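Local coordinates for protein aminotransferase (Streptomyces pactum, PDB 4ZM4) that belongs to the class III aminotransferases of the pyridoxal-phosphate clan and forms a dimer in which both subunits contribute to the ligand pocket, at residues D62-G68 and W421-H427; V220-V226 and V365-S370; V352-R358 and Q440-L446. The protein carries 1 engineered substitution. All coordinates share one frame. Numbering follows the deposited sequence.

Contact 1 (D62-G68 and W421-H427); sequences DLNMGYG and WFLSTAH. With P3B ((3E,4R,5R)-4,5-dihydroxy-3-{[(Z)-{3-hydroxy-2-methyl-5-[(phosphonooxy)methyl]pyridin-4(1H)-ylidene}methyl]imino}cyclohex-1-ene-1-carboxylic acid), chain H.
Leu63 (m, t rotamer) lays CD1 over the six-membered ring of Trp421, 3.5 Å from that ring's centroid and 5° off its normal, a CH-pi contact. The short strand Trp421-Phe422 meets the loop after strand 59-62 in a single backbone-to-backbone bond, Phe422 N to Leu63 O (2.9 Å), with Asn64 CA and Trp421 CA 4.9 Å apart. Asp62 (t) shapes this loop: OD1 accepts Asn64 N (2.9 Å), an Asx turn, and Met65 N (3.0 Å), while OD2 is hydrogen-bonded to Tyr74 OH. Met65, Gly66 and Tyr67 all take positive phi. This loop of the class III aminotransferase fold carries Tyr67 into the ligand pocket, where CAN of P3B lies over one face of its ring. Gly68 sets its CA over the Phe422 ring face, 3.9 Å from the centroid. In the type I turn Ser424-His427, with an ST turn from Ser424 OG to Ala426 N (3.0 Å), His427 is held at both ring nitrogens: ND1 pairs with Ser424 OG (3.0 Å), NE2 donates to Asp62 O (2.8 Å).

Contact 2 (V220-V226 and V365-S370); sequences VLANAGV and VGTLMS. With P3B ((3E,4R,5R)-4,5-dihydroxy-3-{[(Z)-{3-hydroxy-2-methyl-5-[(phosphonooxy)methyl]pyridin-4(1H)-ylidene}methyl]imino}cyclohex-1-ene-1-carboxylic acid), chain H.
Val220, in the loop that follows strand 212-217, sets CG1 (t rotamer) 4.2 Å from CG2 of Val365. Two residues on, Ala222 brings CB to 4.4 Å from Leu368 CD2, while its backbone N is held by Glu218. Asn223 (m) turns to the ligand: its OD1 accepts from P3B OAG at 2.6 Å and its ND2 donates to P3B OAE at 2.8 Å, with ND2 also bonded to Glu218. The loop therefore touches P3B through Asn223 and a beta-hairpin through Val220, Ala222, Gly225 and Val226. That hairpin joins strands 360-365 and 368-373 by a two-residue loop, Gly366-Thr367, forming a type II' turn from Val365 to Leu368, with Gly366 at phi 67° and psi -123°; Val365 N to Leu368 O (2.9 Å) and Leu368 N to Val365 O (3.1 Å) make its end a hydrogen-bonded pair. Gly225, whose positive phi (77°, psi 178°) by itself favours glycine, lies closest in backbone terms, its CA 5.3 Å from Ser370 CA and 3.6 Å from Ser370 OG. Val226 N then donates to Ser370 OG (3.2 Å), the p rotamer of Ser370 directing the hydroxyl to the loop. The Val226 side chain (t) lies along the hairpin: CG1 is 4.0 Å from Val365 CG2 and 4.5 Å from Leu368 CB, and CG2 is 3.7 Å from Met369 C.

Contact 3 (V352-R358 and Q440-L446); sequences VFATEKR and QRSLVGL
Gln440, on helix 429-444, has its CA 5.9 Å from Val352 CA of helix 334-355; Val352 CG1 (t rotamer) packs 3.6 Å from Gln440 N and 4.0 Å from Gln440 CB, and the end of the Gln440 side chain swings close to the Glu356 carboxylate. The register continues with Glu356 CA to Leu443 CA at 7.3 Å, so the two segments run in the same direction. Ser442 turns to Leu405 and Ala406 of helix 396-408. Leu443 (m, t) fills the interface. Its CD1 sits over the face of the Phe353 ring, 4.0 Å from the centroid and 7° off the normal, a CH-pi contact, and the same methyl is 4.0 Å from Val352 CG1 and 3.9 Å from Glu356 CG; CD2 lies 4.0 Å from Arg358 CG. Here the C-terminal end of one helix packs on that of the other at the edge of the alpha/beta fold. Helix 334-355 finishes in a Schellman motif, with Lys357 at phi 59°, Arg358 N bonded to Phe353 O (2.9 Å) and Lys357 N to Ala354 O (2.8 Å), which turns Arg358 back toward helix 429-444. Water 1 donates to Leu443 O (2.5 Å) and accepts from Arg358 NE (2.7 Å). Val444 CG2 lies 3.6 Å from Glu356 OE1. Leu446, the last modelled residue, places CB 3.6 Å from Arg358 NH2 and CD2 over the guanidinium face.

In the fold
Contacts 1 and 2 are buried, their centres about 12 Å apart, and share one antiparallel sheet: strands 421-422 and 368-373 are neighbours, with Trp421 N 2.6 Å from Met369 O and Leu423 N 3.0 Å from Thr367 O, both probable hydrogen bonds. Each also sends one residue to P3B, but contact 1 relies on aromatic faces and backbone carbonyls, contact 2 on aliphatic methyls and a serine hydroxyl. The centre of contact 3 lies about 29 Å from the centre of the chain. Partly exposed, it combines a leucine-centred apolar patch with charged side chains and a bridging water. Helix 334-355 connects the regions: its Met345 meets Trp421 and Met369, and its C-terminal end forms one side of contact 3.

Contact 1 (D62-G68 and W421-H427)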
loop_
_atom_site.group_PDB
_atom_site.type_symbol
_atom_site.label_atom_id
_atom_site.label_comp_id
_atom_site.label_asym_id
_atom_site.label_seq_id
_atom_site.Cartn_x
_atom_site.Cartn_y
_atom_site.Cartn_z
ATOM N N ASP B 62 -7.466 20.294 14.586
ATOM C CA ASP B 62 -6.420 19.316 14.323
ATOM C C ASP B 62 -5.179 19.983 13.777
ATOM O O ASP B 62 -5.238 20.630 12.727
ATOM C CB ASP B 62 -6.951 18.296 13.324
ATOM C CG ASP B 62 -6.152 16.970 13.320
ATOM O OD1 ASP B 62 -5.042 16.946 13.844
ATOM O OD2 ASP B 62 -6.661 15.973 12.793
ATOM N N LEU B 63 -4.050 19.873 14.494
ATOM C CA LEU B 63 -2.771 20.400 13.994
ATOM C C LEU B 63 -1.941 19.295 13.325
ATOM O O LEU B 63 -0.941 19.579 12.666
ATOM C CB LEU B 63 -1.970 21.045 15.120
ATOM C CG LEU B 63 -2.643 22.201 15.836
ATOM C CD1 LEU B 63 -1.730 22.713 16.914
ATOM C CD2 LEU B 63 -3.036 23.327 14.886
ATOM N N ASN B 64 -2.378 18.046 13.489
ATOM C CA ASN B 64 -1.707 16.887 12.906
ATOM C C ASN B 64 -2.194 16.580 11.479
ATOM O O ASN B 64 -1.417 16.192 10.635
ATOM C CB ASN B 64 -1.962 15.685 13.814
ATOM C CG ASN B 64 -1.151 14.474 13.422
ATOM O OD1 ASN B 64 0.077 14.495 13.457
ATOM N ND2 ASN B 64 -1.842 13.390 13.062
ATOM N N MET B 65 -3.495 16.706 11.248
ATOM C CA MET B 65 -4.080 16.588 9.913
ATOM C C MET B 65 -3.804 15.291 9.158
ATOM O O MET B 65 -3.637 15.296 7.913
ATOM C CB MET B 65 -3.652 17.799 9.058
ATOM C CG MET B 65 -4.149 19.133 9.608
ATOM S SD MET B 65 -5.942 19.300 9.753
ATOM C CE MET B 65 -6.480 19.027 8.066
ATOM N N GLY B 66 -3.772 14.176 9.881
ATOM C CA GLY B 66 -3.615 12.881 9.230
ATOM C C GLY B 66 -2.290 12.679 8.579
ATOM O O GLY B 66 -2.156 11.939 7.600
ATOM N N TYR B 67 -1.300 13.348 9.111
ATOM C CA TYR B 67 0.099 13.083 8.797
ATOM C C TYR B 67 0.594 13.513 7.384
ATOM O O TYR B 67 1.511 12.888 6.835
ATOM C CB TYR B 67 0.433 11.611 9.108
ATOM C CG TYR B 67 0.189 11.201 10.543
ATOM C CD1 TYR B 67 1.158 11.373 11.522
ATOM C CD2 TYR B 67 -0.994 10.613 10.917
ATOM C CE1 TYR B 67 0.951 10.953 12.833
ATOM C CE2 TYR B 67 -1.205 10.183 12.224
ATOM C CZ TYR B 67 -0.241 10.360 13.185
ATOM O OH TYR B 67 -0.481 9.959 14.494
ATOM N N GLY B 68 0.057 14.609 6.842
ATOM C CA GLY B 68 0.670 15.281 5.679
ATOM C C GLY B 68 -0.093 15.490 4.368
ATOM O O GLY B 68 0.278 16.366 3.593
ATOM N N TRP B 421 3.712 19.051 13.267
ATOM C CA TRP B 421 2.400 19.597 12.881
ATOM C C TRP B 421 2.377 19.788 11.362
ATOM O O TRP B 421 3.391 20.192 10.750
ATOM C CB TRP B 421 2.217 21.001 13.496
ATOM C CG TRP B 421 2.215 21.093 15.007
ATOM C CD1 TRP B 421 2.484 20.103 15.900
ATOM C CD2 TRP B 421 1.972 22.273 15.784
ATOM N NE1 TRP B 421 2.410 20.590 17.175
ATOM C CE2 TRP B 421 2.078 21.915 17.130
ATOM C CE3 TRP B 421 1.659 23.601 15.464
ATOM C CZ2 TRP B 421 1.891 22.843 18.162
ATOM C CZ3 TRP B 421 1.488 24.507 16.475
ATOM C CH2 TRP B 421 1.583 24.130 17.806
ATOM N N PHE B 422 1.219 19.582 10.758
ATOM C CA PHE B 422 1.026 19.742 9.310
ATOM C C PHE B 422 -0.078 20.756 9.008
ATOM O O PHE B 422 -1.249 20.395 8.828
ATOM C CB PHE B 422 0.639 18.397 8.694
ATOM C CG PHE B 422 1.739 17.384 8.734
ATOM C CD1 PHE B 422 1.837 16.495 9.772
ATOM C CD2 PHE B 422 2.679 17.312 7.711
ATOM C CE1 PHE B 422 2.816 15.526 9.774
ATOM C CE2 PHE B 422 3.667 16.358 7.739
ATOM C CZ PHE B 422 3.741 15.464 8.769
ATOM N N LEU B 423 0.283 22.036 8.924
ATOM C CA LEU B 423 -0.740 23.098 8.703
ATOM C C LEU B 423 -1.314 23.058 7.274
ATOM O O LEU B 423 -0.741 22.444 6.376
ATOM C CB LEU B 423 -0.191 24.481 9.047
ATOM C CG LEU B 423 0.560 24.607 10.379
ATOM C CD1 LEU B 423 0.988 26.042 10.605
ATOM C CD2 LEU B 423 -0.272 24.128 11.561
ATOM N N SER B 424 -2.446 23.718 7.100
ATOM C CA SER B 424 -3.226 23.666 5.876
ATOM C C SER B 424 -3.855 25.019 5.644
ATOM O O SER B 424 -3.790 25.893 6.508
ATOM C CB SER B 424 -4.330 22.631 5.993
ATOM O OG SER B 424 -5.431 23.155 6.715
ATOM N N THR B 425 -4.456 25.209 4.476
ATOM C CA THR B 425 -5.076 26.505 4.157
ATOM C C THR B 425 -6.303 26.702 5.002
ATOM O O THR B 425 -6.806 27.827 5.109
ATOM C CB THR B 425 -5.459 26.607 2.673
ATOM O OG1 THR B 425 -6.317 25.526 2.343
ATOM C CG2 THR B 425 -4.214 26.535 1.792
ATOM N N ALA B 426 -6.786 25.633 5.634
ATOM C CA ALA B 426 -7.928 25.746 6.558
ATOM C C ALA B 426 -7.529 26.271 7.930
ATOM O O ALA B 426 -8.400 26.618 8.740
ATOM C CB ALA B 426 -8.633 24.415 6.712
ATOM N N HIS B 427 -6.230 26.326 8.204
ATOM C CA HIS B 427 -5.739 26.947 9.439
ATOM C C HIS B 427 -5.598 28.468 9.222
ATOM O O HIS B 427 -4.512 28.977 9.022
ATOM C CB HIS B 427 -4.425 26.343 9.866
ATOM C CG HIS B 427 -4.549 24.930 10.347
ATOM N ND1 HIS B 427 -4.493 23.848 9.500
ATOM C CD2 HIS B 427 -4.713 24.425 11.591
ATOM C CE1 HIS B 427 -4.623 22.736 10.201
ATOM N NE2 HIS B 427 -4.772 23.059 11.466
HETATM O OAH P3B H . 4.027 3.563 4.141
HETATM P PBA P3B H . 3.481 5.051 4.153
HETATM O OAI P3B H . 2.967 5.227 5.550
HETATM O OAC P3B H . 2.371 5.306 3.145
HETATM O OAQ P3B H . 4.886 5.923 3.903
HETATM C CAM P3B H . 6.164 5.557 4.519
HETATM C CAV P3B H . 6.900 6.712 4.617
HETATM C CAL P3B H . 7.908 6.901 3.683
HETATM N NAP P3B H . 8.637 8.082 3.731
HETATM C CAU P3B H . 8.363 9.052 4.668
HETATM C CAA P3B H . 9.107 10.201 4.731
HETATM C CAW P3B H . 7.425 8.854 5.581
HETATM O OAE P3B H . 7.208 9.845 6.475
HETATM C CAX P3B H . 6.625 7.711 5.592
HETATM C CAJ P3B H . 5.618 7.528 6.604
HETATM N NAO P3B H . 5.509 8.379 7.679
HETATM C CAT P3B H . 4.635 8.151 8.711
HETATM C CAK P3B H . 3.876 6.965 8.912
HETATM C CAS P3B H . 3.058 6.735 10.013
HETATM C CAR P3B H . 2.280 5.570 10.139
HETATM O OAD P3B H . 1.471 5.408 11.067
HETATM O OAB P3B H . 2.407 4.622 9.402
HETATM C CAN P3B H . 2.747 7.721 10.865
HETATM C CAY P3B H . 3.393 9.104 10.684
HETATM O OAF P3B H . 3.685 9.488 12.042
HETATM C CAZ P3B H . 4.653 9.168 9.728
HETATM O OAG P3B H . 5.014 10.496 9.197
#

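Contact 2 (V220-V226 and V365-S370)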
loop_
_atom_site.group_PDB
_atom_site.type_symbol
_atom_site.label_atom_id
_atom_site.label_comp_id
_atom_site.label_asym_id
_atom_site.label_seq_id
_atom_site.Cartn_x
_atom_site.Cartn_y
_atom_site.Cartn_z
ATOM N N VAL B 220 14.293 17.341 3.893
ATOM C CA VAL B 220 14.058 17.947 5.205
ATOM C C VAL B 220 13.628 16.802 6.109
ATOM O O VAL B 220 12.708 16.061 5.776
ATOM C CB VAL B 220 12.908 18.951 5.199
ATOM C CG1 VAL B 220 12.620 19.436 6.614
ATOM C CG2 VAL B 220 13.225 20.123 4.317
ATOM N N LEU B 221 14.314 16.609 7.225
ATOM C CA LEU B 221 13.957 15.543 8.156
ATOM C C LEU B 221 12.667 15.959 8.852
ATOM O O LEU B 221 12.691 16.868 9.684
ATOM C CB LEU B 221 15.065 15.302 9.185
ATOM C CG LEU B 221 14.710 14.348 10.352
ATOM C CD1 LEU B 221 14.172 13.031 9.836
ATOM C CD2 LEU B 221 15.897 14.099 11.265
ATOM N N ALA B 222 11.552 15.296 8.534
ATOM C CA ALA B 222 10.240 15.647 9.142
ATOM C C ALA B 222 9.736 14.666 10.221
ATOM O O ALA B 222 9.043 15.094 11.138
ATOM C CB ALA B 222 9.204 15.815 8.071
ATOM N N ASN B 223 10.129 13.383 10.164
ATOM C CA ASN B 223 9.712 12.380 11.160
ATOM C C ASN B 223 10.550 12.358 12.459
ATOM O O ASN B 223 10.551 11.377 13.216
ATOM C CB ASN B 223 9.756 10.975 10.543
ATOM C CG ASN B 223 8.752 10.772 9.442
ATOM O OD1 ASN B 223 7.573 10.488 9.684
ATOM N ND2 ASN B 223 9.214 10.833 8.228
ATOM N N ALA B 224 11.276 13.431 12.730
ATOM C CA ALA B 224 12.066 13.531 13.963
ATOM C C ALA B 224 12.463 14.989 14.136
ATOM O O ALA B 224 13.648 15.357 14.008
ATOM C CB ALA B 224 13.307 12.641 13.891
ATOM N N GLY B 225 11.458 15.801 14.450
ATOM C CA GLY B 225 11.594 17.248 14.449
ATOM C C GLY B 225 11.547 17.605 12.995
ATOM O O GLY B 225 11.442 16.730 12.151
ATOM N N VAL B 226 11.615 18.877 12.697
ATOM C CA VAL B 226 11.620 19.298 11.322
ATOM C C VAL B 226 12.987 19.910 11.113
ATOM O O VAL B 226 13.129 21.112 11.009
ATOM C CB VAL B 226 10.477 20.305 11.043
ATOM C CG1 VAL B 226 10.623 20.940 9.667
ATOM C CG2 VAL B 226 9.140 19.598 11.153
ATOM N N VAL B 365 9.463 24.682 8.151
ATOM C CA VAL B 365 9.721 24.822 6.742
ATOM C C VAL B 365 8.334 24.843 6.092
ATOM O O VAL B 365 7.697 23.775 5.900
ATOM C CB VAL B 365 10.593 23.676 6.172
ATOM C CG1 VAL B 365 10.889 23.925 4.707
ATOM C CG2 VAL B 365 11.900 23.528 6.939
ATOM N N GLY B 366 7.862 26.066 5.813
ATOM C CA GLY B 366 6.564 26.298 5.281
ATOM C C GLY B 366 5.529 25.917 6.312
ATOM O O GLY B 366 5.546 26.414 7.428
ATOM N N THR B 367 4.642 24.996 5.937
ATOM C CA THR B 367 3.584 24.531 6.814
ATOM C C THR B 367 3.969 23.254 7.571
ATOM O O THR B 367 3.134 22.641 8.242
ATOM C CB THR B 367 2.297 24.297 5.991
ATOM O OG1 THR B 367 2.595 23.588 4.777
ATOM C CG2 THR B 367 1.673 25.618 5.644
ATOM N N LEU B 368 5.216 22.831 7.418
ATOM C CA LEU B 368 5.774 21.686 8.151
ATOM C C LEU B 368 6.443 22.322 9.359
ATOM O O LEU B 368 7.181 23.308 9.219
ATOM C CB LEU B 368 6.810 21.017 7.297
ATOM C CG LEU B 368 6.850 19.542 7.017
ATOM C CD1 LEU B 368 5.500 18.966 6.673
ATOM C CD2 LEU B 368 7.804 19.343 5.869
ATOM N N MET B 369 6.120 21.841 10.549
ATOM C CA MET B 369 6.444 22.561 11.775
ATOM C C MET B 369 6.601 21.602 12.980
ATOM O O MET B 369 5.701 20.788 13.231
ATOM C CB MET B 369 5.314 23.557 12.034
ATOM C CG MET B 369 5.566 24.557 13.119
ATOM S SD MET B 369 4.254 25.804 13.066
ATOM C CE MET B 369 4.731 26.666 14.573
ATOM N N SER B 370 7.704 21.736 13.725
ATOM C CA SER B 370 7.896 21.012 15.024
ATOM C C SER B 370 7.862 22.014 16.187
ATOM O O SER B 370 8.415 23.112 16.092
ATOM C CB SER B 370 9.090 20.019 15.161
ATOM O OG SER B 370 10.358 20.616 15.059
HETATM O OAH P3B H . 4.027 3.563 4.141
HETATM P PBA P3B H . 3.481 5.051 4.153
HETATM O OAI P3B H . 2.967 5.227 5.550
HETATM O OAC P3B H . 2.371 5.306 3.145
HETATM O OAQ P3B H . 4.886 5.923 3.903
HETATM C CAM P3B H . 6.164 5.557 4.519
HETATM C CAV P3B H . 6.900 6.712 4.617
HETATM C CAL P3B H . 7.908 6.901 3.683
HETATM N NAP P3B H . 8.637 8.082 3.731
HETATM C CAU P3B H . 8.363 9.052 4.668
HETATM C CAA P3B H . 9.107 10.201 4.731
HETATM C CAW P3B H . 7.425 8.854 5.581
HETATM O OAE P3B H . 7.208 9.845 6.475
HETATM C CAX P3B H . 6.625 7.711 5.592
HETATM C CAJ P3B H . 5.618 7.528 6.604
HETATM N NAO P3B H . 5.509 8.379 7.679
HETATM C CAT P3B H . 4.635 8.151 8.711
HETATM C CAK P3B H . 3.876 6.965 8.912
HETATM C CAS P3B H . 3.058 6.735 10.013
HETATM C CAR P3B H . 2.280 5.570 10.139
HETATM O OAD P3B H . 1.471 5.408 11.067
HETATM O OAB P3B H . 2.407 4.622 9.402
HETATM C CAN P3B H . 2.747 7.721 10.865
HETATM C CAY P3B H . 3.393 9.104 10.684
HETATM O OAF P3B H . 3.685 9.488 12.042
HETATM C CAZ P3B H . 4.653 9.168 9.728
HETATM O OAG P3B H . 5.014 10.496 9.197
#

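Contact 3 (V352-R358 and Q440-L446)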
loop_
_atom_site.group_PDB
_atom_site.type_symbol
_atom_site.label_atom_id
_atom_site.label_comp_id
_atom_site.label_asym_id
_atom_site.label_seq_id
_atom_site.Cartn_x
_atom_site.Cartn_y
_atom_site.Cartn_z
ATOM N N VAL B 352 3.097 32.791 22.939
ATOM C CA VAL B 352 2.365 32.111 24.012
ATOM C C VAL B 352 3.328 31.425 24.982
ATOM O O VAL B 352 3.129 31.478 26.181
ATOM C CB VAL B 352 1.320 31.126 23.447
ATOM C CG1 VAL B 352 0.754 30.225 24.550
ATOM C CG2 VAL B 352 0.196 31.896 22.771
ATOM N N PHE B 353 4.363 30.782 24.461
ATOM C CA PHE B 353 5.370 30.134 25.320
ATOM C C PHE B 353 6.254 31.166 26.047
ATOM O O PHE B 353 6.650 30.943 27.193
ATOM C CB PHE B 353 6.229 29.136 24.513
ATOM C CG PHE B 353 5.555 27.810 24.271
ATOM C CD1 PHE B 353 4.608 27.657 23.271
ATOM C CD2 PHE B 353 5.878 26.709 25.030
ATOM C CE1 PHE B 353 3.990 26.438 23.041
ATOM C CE2 PHE B 353 5.265 25.495 24.801
ATOM C CZ PHE B 353 4.315 25.360 23.808
ATOM N N ALA B 354 6.598 32.255 25.364
ATOM C CA ALA B 354 7.421 33.315 25.954
ATOM C C ALA B 354 6.689 33.950 27.124
ATOM O O ALA B 354 7.249 34.092 28.206
ATOM C CB ALA B 354 7.806 34.374 24.910
ATOM N N THR B 355 5.444 34.339 26.897
ATOM C CA THR B 355 4.613 34.947 27.937
ATOM C C THR B 355 4.497 34.058 29.176
ATOM O O THR B 355 4.466 34.545 30.303
ATOM C CB THR B 355 3.213 35.272 27.376
ATOM O OG1 THR B 355 3.344 36.167 26.262
ATOM C CG2 THR B 355 2.333 35.923 28.424
ATOM N N GLU B 356 4.415 32.756 28.958
ATOM C CA GLU B 356 4.377 31.775 30.051
ATOM C C GLU B 356 5.757 31.425 30.587
ATOM O O GLU B 356 5.865 30.683 31.553
ATOM C CB GLU B 356 3.664 30.498 29.580
ATOM C CG GLU B 356 2.204 30.768 29.212
ATOM C CD GLU B 356 1.422 31.416 30.331
ATOM O OE1 GLU B 356 1.545 30.943 31.489
ATOM O OE2 GLU B 356 0.698 32.395 30.047
ATOM N N LYS B 357 6.806 31.924 29.948
ATOM C CA LYS B 357 8.180 31.623 30.344
ATOM C C LYS B 357 8.490 30.112 30.308
ATOM O O LYS B 357 9.204 29.590 31.168
ATOM C CB LYS B 357 8.493 32.240 31.713
ATOM C CG LYS B 357 8.131 33.715 31.791
ATOM C CD LYS B 357 8.650 34.380 33.057
ATOM C CE LYS B 357 8.153 35.824 33.173
ATOM N NZ LYS B 357 8.902 36.603 34.200
ATOM N N ARG B 358 7.977 29.433 29.282
ATOM C CA ARG B 358 8.305 28.045 29.003
ATOM C C ARG B 358 9.265 28.013 27.829
ATOM O O ARG B 358 8.892 28.439 26.739
ATOM C CB ARG B 358 7.045 27.267 28.610
ATOM C CG ARG B 358 6.022 27.153 29.712
ATOM C CD ARG B 358 6.462 26.127 30.733
ATOM N NE ARG B 358 5.434 25.874 31.735
ATOM C CZ ARG B 358 5.571 24.989 32.710
ATOM N NH1 ARG B 358 6.678 24.262 32.818
ATOM N NH2 ARG B 358 4.605 24.838 33.586
ATOM N N GLN B 440 -2.227 28.439 25.569
ATOM C CA GLN B 440 -2.072 29.283 26.773
ATOM C C GLN B 440 -2.745 28.607 27.997
ATOM O O GLN B 440 -2.113 28.379 29.025
ATOM C CB GLN B 440 -2.669 30.672 26.499
ATOM C CG GLN B 440 -3.468 31.329 27.611
ATOM C CD GLN B 440 -2.590 32.018 28.614
ATOM O OE1 GLN B 440 -1.568 32.594 28.254
ATOM N NE2 GLN B 440 -2.985 31.981 29.885
ATOM N N ARG B 441 -4.015 28.249 27.837
ATOM C CA ARG B 441 -4.768 27.592 28.900
ATOM C C ARG B 441 -4.124 26.262 29.318
ATOM O O ARG B 441 -4.021 25.968 30.506
ATOM C CB ARG B 441 -6.234 27.403 28.469
ATOM C CG ARG B 441 -7.174 28.460 29.049
ATOM C CD ARG B 441 -8.292 28.940 28.128
ATOM N NE ARG B 441 -8.760 27.907 27.211
ATOM C CZ ARG B 441 -9.092 28.114 25.932
ATOM N NH1 ARG B 441 -9.024 29.330 25.388
ATOM N NH2 ARG B 441 -9.493 27.089 25.181
ATOM N N SER B 442 -3.625 25.498 28.350
ATOM C CA SER B 442 -2.996 24.221 28.644
ATOM C C SER B 442 -1.673 24.394 29.397
ATOM O O SER B 442 -1.342 23.595 30.279
ATOM C CB SER B 442 -2.779 23.423 27.350
ATOM O OG SER B 442 -3.997 23.317 26.627
ATOM N N LEU B 443 -0.901 25.416 29.054
ATOM C CA LEU B 443 0.390 25.623 29.729
ATOM C C LEU B 443 0.169 26.006 31.183
ATOM O O LEU B 443 0.932 25.614 32.046
ATOM C CB LEU B 443 1.254 26.683 29.021
ATOM C CG LEU B 443 1.886 26.320 27.686
ATOM C CD1 LEU B 443 2.411 27.574 27.004
ATOM C CD2 LEU B 443 2.992 25.280 27.826
ATOM N N VAL B 444 -0.876 26.781 31.446
ATOM C CA VAL B 444 -1.166 27.226 32.810
ATOM C C VAL B 444 -1.497 26.015 33.696
ATOM O O VAL B 444 -1.181 26.020 34.888
ATOM C CB VAL B 444 -2.255 28.336 32.830
ATOM C CG1 VAL B 444 -2.612 28.741 34.253
ATOM C CG2 VAL B 444 -1.779 29.568 32.063
ATOM N N GLY B 445 -2.070 24.961 33.103
ATOM C CA GLY B 445 -2.345 23.706 33.821
ATOM C C GLY B 445 -1.152 22.758 33.978
ATOM O O GLY B 445 -1.269 21.683 34.568
ATOM N N LEU B 446 -0.008 23.138 33.425
ATOM C CA LEU B 446 1.164 22.262 33.382
ATOM C C LEU B 446 1.899 22.278 34.717
ATOM O O LEU B 446 2.646 21.363 35.007
ATOM C CB LEU B 446 2.097 22.694 32.240
ATOM C CG LEU B 446 3.061 21.686 31.610
ATOM C CD1 LEU B 446 2.337 20.507 30.986
ATOM C CD2 LEU B 446 3.917 22.360 30.557
HETATM O O HOH W 1 3.023 26.940 32.314
#